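Local coordinates for D-2-hydroxyacid dehydrogensase protein (Ketogulonicigenium vulgare, PDB 4LSW), which probably catalyses the NAD(P)-dependent interconversion of 2-hydroxy acids and 2-keto acids, at residues 1-13 with 19-31. Numbering follows the deposited sequence.
Sequences MTKPEILQLGPYP and PLDAAFTVHRLFE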
loop_
_atom_site.group_PDB
_atom_site.type_symbol
_atom_site.label_atom_id
_atom_site.label_comp_id
_atom_site.label_asym_id
_atom_site.label_seq_id
_atom_site.Cartn_x
_atom_site.Cartn_y
_atom_site.Cartn_z
ATOM N N MET A 1 22.171 31.421 -13.952
ATOM C CA MET A 1 21.456 30.693 -12.906
ATOM C C MET A 1 20.769 29.492 -13.541
ATOM O O MET A 1 20.621 29.441 -14.756
ATOM C CB MET A 1 20.456 31.603 -12.178
ATOM C CG MET A 1 19.336 32.187 -13.053
ATOM S SD MET A 1 17.975 31.054 -13.429
ATOM C CE MET A 1 17.370 30.734 -11.778
ATOM N N THR A 2 20.359 28.527 -12.728
ATOM C CA THR A 2 19.758 27.303 -13.263
ATOM C C THR A 2 18.509 26.905 -12.511
ATOM O O THR A 2 18.451 26.993 -11.286
ATOM C CB THR A 2 20.714 26.096 -13.199
ATOM O OG1 THR A 2 20.864 25.682 -11.836
ATOM C CG2 THR A 2 22.070 26.429 -13.792
ATOM N N LYS A 3 17.513 26.466 -13.268
ATOM C CA LYS A 3 16.375 25.752 -12.723
ATOM C C LYS A 3 16.352 24.452 -13.515
ATOM O O LYS A 3 15.840 24.426 -14.641
ATOM C CB LYS A 3 15.075 26.525 -12.946
ATOM C CG LYS A 3 14.983 27.852 -12.202
ATOM C CD LYS A 3 13.585 28.429 -12.304
ATOM C CE LYS A 3 12.575 27.480 -11.698
ATOM N NZ LYS A 3 11.186 28.004 -11.764
ATOM N N PRO A 4 16.934 23.383 -12.941
ATOM C CA PRO A 4 17.108 22.113 -13.658
ATOM C C PRO A 4 15.811 21.624 -14.284
ATOM O O PRO A 4 14.723 21.815 -13.732
ATOM C CB PRO A 4 17.575 21.151 -12.565
ATOM C CG PRO A 4 18.271 22.035 -11.577
ATOM C CD PRO A 4 17.468 23.313 -11.570
ATOM N N GLU A 5 15.926 21.031 -15.462
ATOM C CA GLU A 5 14.733 20.657 -16.190
ATOM C C GLU A 5 14.359 19.224 -15.890
ATOM O O GLU A 5 15.185 18.305 -15.970
ATOM C CB GLU A 5 14.895 20.918 -17.684
ATOM C CG GLU A 5 15.289 22.361 -17.947
ATOM C CD GLU A 5 14.991 22.816 -19.350
ATOM O OE1 GLU A 5 13.958 22.399 -19.915
ATOM O OE2 GLU A 5 15.798 23.600 -19.879
ATOM N N ILE A 6 13.104 19.055 -15.488
ATOM C CA ILE A 6 12.594 17.746 -15.115
ATOM C C ILE A 6 11.292 17.434 -15.851
ATOM O O ILE A 6 10.576 18.335 -16.297
ATOM C CB ILE A 6 12.405 17.625 -13.590
ATOM C CG1 ILE A 6 11.210 18.440 -13.109
ATOM C CG2 ILE A 6 13.662 18.065 -12.848
ATOM C CD1 ILE A 6 10.972 18.271 -11.627
ATOM N N LEU A 7 11.010 16.148 -16.008
ATOM C CA LEU A 7 9.801 15.704 -16.682
ATOM C C LEU A 7 8.889 15.041 -15.656
ATOM O O LEU A 7 9.284 14.076 -14.996
ATOM C CB LEU A 7 10.159 14.727 -17.806
ATOM C CG LEU A 7 9.060 14.264 -18.777
ATOM C CD1 LEU A 7 8.564 15.402 -19.651
ATOM C CD2 LEU A 7 9.597 13.141 -19.649
ATOM N N GLN A 8 7.683 15.578 -15.504
ATOM C CA GLN A 8 6.732 15.067 -14.514
ATOM C C GLN A 8 5.642 14.267 -15.226
ATOM O O GLN A 8 4.995 14.768 -16.145
ATOM C CB GLN A 8 6.122 16.226 -13.727
ATOM C CG GLN A 8 5.176 15.789 -12.611
ATOM C CD GLN A 8 4.658 16.958 -11.811
ATOM O OE1 GLN A 8 5.357 17.955 -11.625
ATOM N NE2 GLN A 8 3.419 16.854 -11.341
ATOM N N LEU A 9 5.445 13.017 -14.812
ATOM C CA LEU A 9 4.583 12.114 -15.578
ATOM C C LEU A 9 3.112 12.107 -15.153
ATOM O O LEU A 9 2.249 11.739 -15.948
ATOM C CB LEU A 9 5.145 10.694 -15.561
ATOM C CG LEU A 9 6.585 10.505 -16.026
ATOM C CD1 LEU A 9 6.874 9.020 -16.173
ATOM C CD2 LEU A 9 6.851 11.245 -17.333
ATOM N N GLY A 10 2.838 12.508 -13.916
ATOM C CA GLY A 10 1.475 12.595 -13.421
ATOM C C GLY A 10 1.336 13.700 -12.393
ATOM O O GLY A 10 2.327 14.168 -11.845
ATOM N N PRO A 11 0.099 14.135 -12.129
ATOM C CA PRO A 11 -0.128 15.229 -11.172
ATOM C C PRO A 11 0.270 14.901 -9.732
ATOM O O PRO A 11 0.243 13.735 -9.323
ATOM C CB PRO A 11 -1.650 15.456 -11.250
ATOM C CG PRO A 11 -2.203 14.167 -11.797
ATOM C CD PRO A 11 -1.155 13.658 -12.739
ATOM N N TYR A 12 0.640 15.933 -8.976
ATOM C CA TYR A 12 0.868 15.836 -7.539
ATOM C C TYR A 12 -0.014 16.869 -6.850
ATOM O O TYR A 12 -0.472 17.811 -7.491
ATOM C CB TYR A 12 2.312 16.171 -7.185
ATOM C CG TYR A 12 3.368 15.224 -7.685
ATOM C CD1 TYR A 12 3.281 13.851 -7.474
ATOM C CD2 TYR A 12 4.471 15.714 -8.363
ATOM C CE1 TYR A 12 4.270 12.999 -7.945
ATOM C CE2 TYR A 12 5.453 14.884 -8.822
ATOM C CZ TYR A 12 5.355 13.532 -8.617
ATOM O OH TYR A 12 6.368 12.730 -9.090
ATOM N N PRO A 13 -0.231 16.717 -5.533
ATOM C CA PRO A 13 -0.978 17.749 -4.800
ATOM C C PRO A 13 -0.289 19.098 -4.911
ATOM O O PRO A 13 0.925 19.136 -5.097
ATOM C CB PRO A 13 -0.898 17.268 -3.348
ATOM C CG PRO A 13 -0.763 15.796 -3.458
ATOM C CD PRO A 13 0.085 15.559 -4.676
ATOM N N PRO A 19 6.229 23.973 -4.802
ATOM C CA PRO A 19 7.687 24.074 -4.622
ATOM C C PRO A 19 8.499 23.400 -5.727
ATOM O O PRO A 19 9.648 23.783 -5.968
ATOM C CB PRO A 19 7.937 23.377 -3.278
ATOM C CG PRO A 19 6.728 22.556 -3.029
ATOM C CD PRO A 19 5.590 23.269 -3.674
ATOM N N LEU A 20 7.915 22.408 -6.386
ATOM C CA LEU A 20 8.569 21.810 -7.548
ATOM C C LEU A 20 8.734 22.837 -8.665
ATOM O O LEU A 20 9.821 22.975 -9.236
ATOM C CB LEU A 20 7.788 20.590 -8.052
ATOM C CG LEU A 20 8.028 19.262 -7.327
ATOM C CD1 LEU A 20 6.965 18.246 -7.705
ATOM C CD2 LEU A 20 9.409 18.736 -7.664
ATOM N N ASP A 21 7.654 23.555 -8.971
ATOM C CA ASP A 21 7.680 24.556 -10.038
ATOM C C ASP A 21 8.567 25.742 -9.697
ATOM O O ASP A 21 9.103 26.393 -10.589
ATOM C CB ASP A 21 6.266 25.027 -10.375
ATOM C CG ASP A 21 5.543 24.066 -11.297
ATOM O OD1 ASP A 21 6.190 23.537 -12.230
ATOM O OD2 ASP A 21 4.337 23.841 -11.088
ATOM N N ALA A 22 8.740 26.003 -8.405
ATOM C CA ALA A 22 9.583 27.114 -7.959
ATOM C C ALA A 22 11.075 26.825 -8.122
ATOM O O ALA A 22 11.872 27.735 -8.370
ATOM C CB ALA A 22 9.271 27.474 -6.516
ATOM N N ALA A 23 11.452 25.560 -7.962
ATOM C CA ALA A 23 12.856 25.172 -8.016
ATOM C C ALA A 23 13.293 24.658 -9.384
ATOM O O ALA A 23 14.470 24.753 -9.733
ATOM C CB ALA A 23 13.154 24.124 -6.959
ATOM N N PHE A 24 12.362 24.090 -10.143
ATOM C CA PHE A 24 12.722 23.405 -11.381
ATOM C C PHE A 24 11.939 23.929 -12.564
ATOM O O PHE A 24 10.909 24.567 -12.388
ATOM C CB PHE A 24 12.475 21.893 -11.242
ATOM C CG PHE A 24 13.184 21.276 -10.077
ATOM C CD1 PHE A 24 14.568 21.235 -10.043
ATOM C CD2 PHE A 24 12.469 20.740 -9.010
ATOM C CE1 PHE A 24 15.240 20.677 -8.966
ATOM C CE2 PHE A 24 13.134 20.179 -7.930
ATOM C CZ PHE A 24 14.518 20.143 -7.908
ATOM N N THR A 25 12.437 23.653 -13.768
ATOM C CA THR A 25 11.667 23.869 -14.985
ATOM C C THR A 25 10.944 22.559 -15.250
ATOM O O THR A 25 11.544 21.606 -15.742
ATOM C CB THR A 25 12.578 24.209 -16.171
ATOM O OG1 THR A 25 13.321 25.396 -15.870
ATOM C CG2 THR A 25 11.766 24.428 -17.448
ATOM N N VAL A 26 9.666 22.512 -14.889
ATOM C CA VAL A 26 8.917 21.258 -14.897
ATOM C C VAL A 26 8.055 21.142 -16.138
ATOM O O VAL A 26 7.145 21.950 -16.368
ATOM C CB VAL A 26 8.024 21.137 -13.659
ATOM C CG1 VAL A 26 7.250 19.811 -13.677
ATOM C CG2 VAL A 26 8.852 21.265 -12.391
ATOM N N HIS A 27 8.338 20.111 -16.927
ATOM C CA HIS A 27 7.538 19.798 -18.099
ATOM C C HIS A 27 6.520 18.724 -17.732
ATOM O O HIS A 27 6.890 17.624 -17.321
ATOM C CB HIS A 27 8.451 19.342 -19.235
ATOM C CG HIS A 27 9.510 20.345 -19.576
ATOM N ND1 HIS A 27 9.239 21.498 -20.278
ATOM C CD2 HIS A 27 10.830 20.381 -19.277
ATOM C CE1 HIS A 27 10.357 22.198 -20.415
ATOM N NE2 HIS A 27 11.332 21.547 -19.808
ATOM N N ARG A 28 5.241 19.058 -17.875
ATOM C CA ARG A 28 4.158 18.159 -17.492
ATOM C C ARG A 28 3.719 17.326 -18.680
ATOM O O ARG A 28 2.926 17.783 -19.497
ATOM C CB ARG A 28 2.972 18.958 -16.960
ATOM C CG ARG A 28 3.330 19.867 -15.804
ATOM C CD ARG A 28 2.117 20.618 -15.307
ATOM N NE ARG A 28 2.465 21.540 -14.232
ATOM C CZ ARG A 28 1.574 22.139 -13.449
ATOM N NH1 ARG A 28 0.277 21.909 -13.615
ATOM N NH2 ARG A 28 1.982 22.965 -12.495
ATOM N N LEU A 29 4.226 16.103 -18.770
ATOM C CA LEU A 29 3.911 15.247 -19.902
ATOM C C LEU A 29 2.415 14.905 -19.906
ATOM O O LEU A 29 1.812 14.701 -20.966
ATOM C CB LEU A 29 4.777 13.980 -19.872
ATOM C CG LEU A 29 4.757 13.138 -21.146
ATOM C CD1 LEU A 29 5.175 13.979 -22.330
ATOM C CD2 LEU A 29 5.668 11.920 -20.997
ATOM N N PHE A 30 1.820 14.895 -18.719
ATOM C CA PHE A 30 0.412 14.529 -18.554
ATOM C C PHE A 30 -0.548 15.655 -18.943
ATOM O O PHE A 30 -1.769 15.494 -18.858
ATOM C CB PHE A 30 0.150 14.096 -17.112
ATOM C CG PHE A 30 0.408 15.178 -16.094
ATOM C CD1 PHE A 30 1.680 15.370 -15.566
ATOM C CD2 PHE A 30 -0.627 15.990 -15.649
ATOM C CE1 PHE A 30 1.912 16.362 -14.621
ATOM C CE2 PHE A 30 -0.400 16.983 -14.712
ATOM C CZ PHE A 30 0.868 17.168 -14.196
ATOM N N GLU A 31 -0.000 16.793 -19.357
ATOM C CA GLU A 31 -0.816 17.908 -19.822
ATOM C C GLU A 31 -0.572 18.189 -21.296
ATOM O O GLU A 31 -1.125 19.135 -21.853
ATOM C CB GLU A 31 -0.517 19.176 -19.022
ATOM C CG GLU A 31 -1.253 19.279 -17.708
ATOM C CD GLU A 31 -0.953 20.572 -16.963
ATOM O OE1 GLU A 31 -0.379 21.501 -17.567
ATOM O OE2 GLU A 31 -1.300 20.646 -15.772
#
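Ile6 and His27 sit at the middle of a parallel strand pair, 5-8 beside 25-28, which helix 14-23 links in a beta-alpha-beta unit at the edge of the mainly N-terminal sheet, separate from the NAD-binding Rossmann sheet. Ile6 N donates to Thr25 O and Ile6 O accepts a hydrogen bond from His27 N (2.9 Å, N-H...O 177°); bonds from Thr25 N to Pro4 O and from Gln8 N to His27 O continue the ladder, and Leu29 N to Gln8 O extends it past the strands.

On the sheet face carrying Glu5 and His27, where helix 35-42 packs, Glu5 OE1 takes the NE2 hydrogen of His27 at 2.8 Å, in the plane of the imidazole, the carboxylate turned 38° from the ring. On the opposite face, under helix 14-23, Ile6 CD1 lies 3.7 Å from Val26 CG2 and also meets Phe24 CD2 (3.9 Å), oblique to that ring. Gln8 runs out extended past Val26 CG1; its NE2 bonds Gly10 O and also Gln17 of the linking helix. Phe30 lays one ring face against the Gly10-Pro11 peptide, Pro11 CD making a CH-pi contact 3.9 Å from the ring centroid.

Beyond this shell, helix 287-306 packs on Leu20, and Arg28 bridges Asp21 and Glu31. At the helix C-terminus, the Lys3 chain bends at chi3 (60°), bringing NZ 2.9 Å from Asp21 O, in its carbonyl plane.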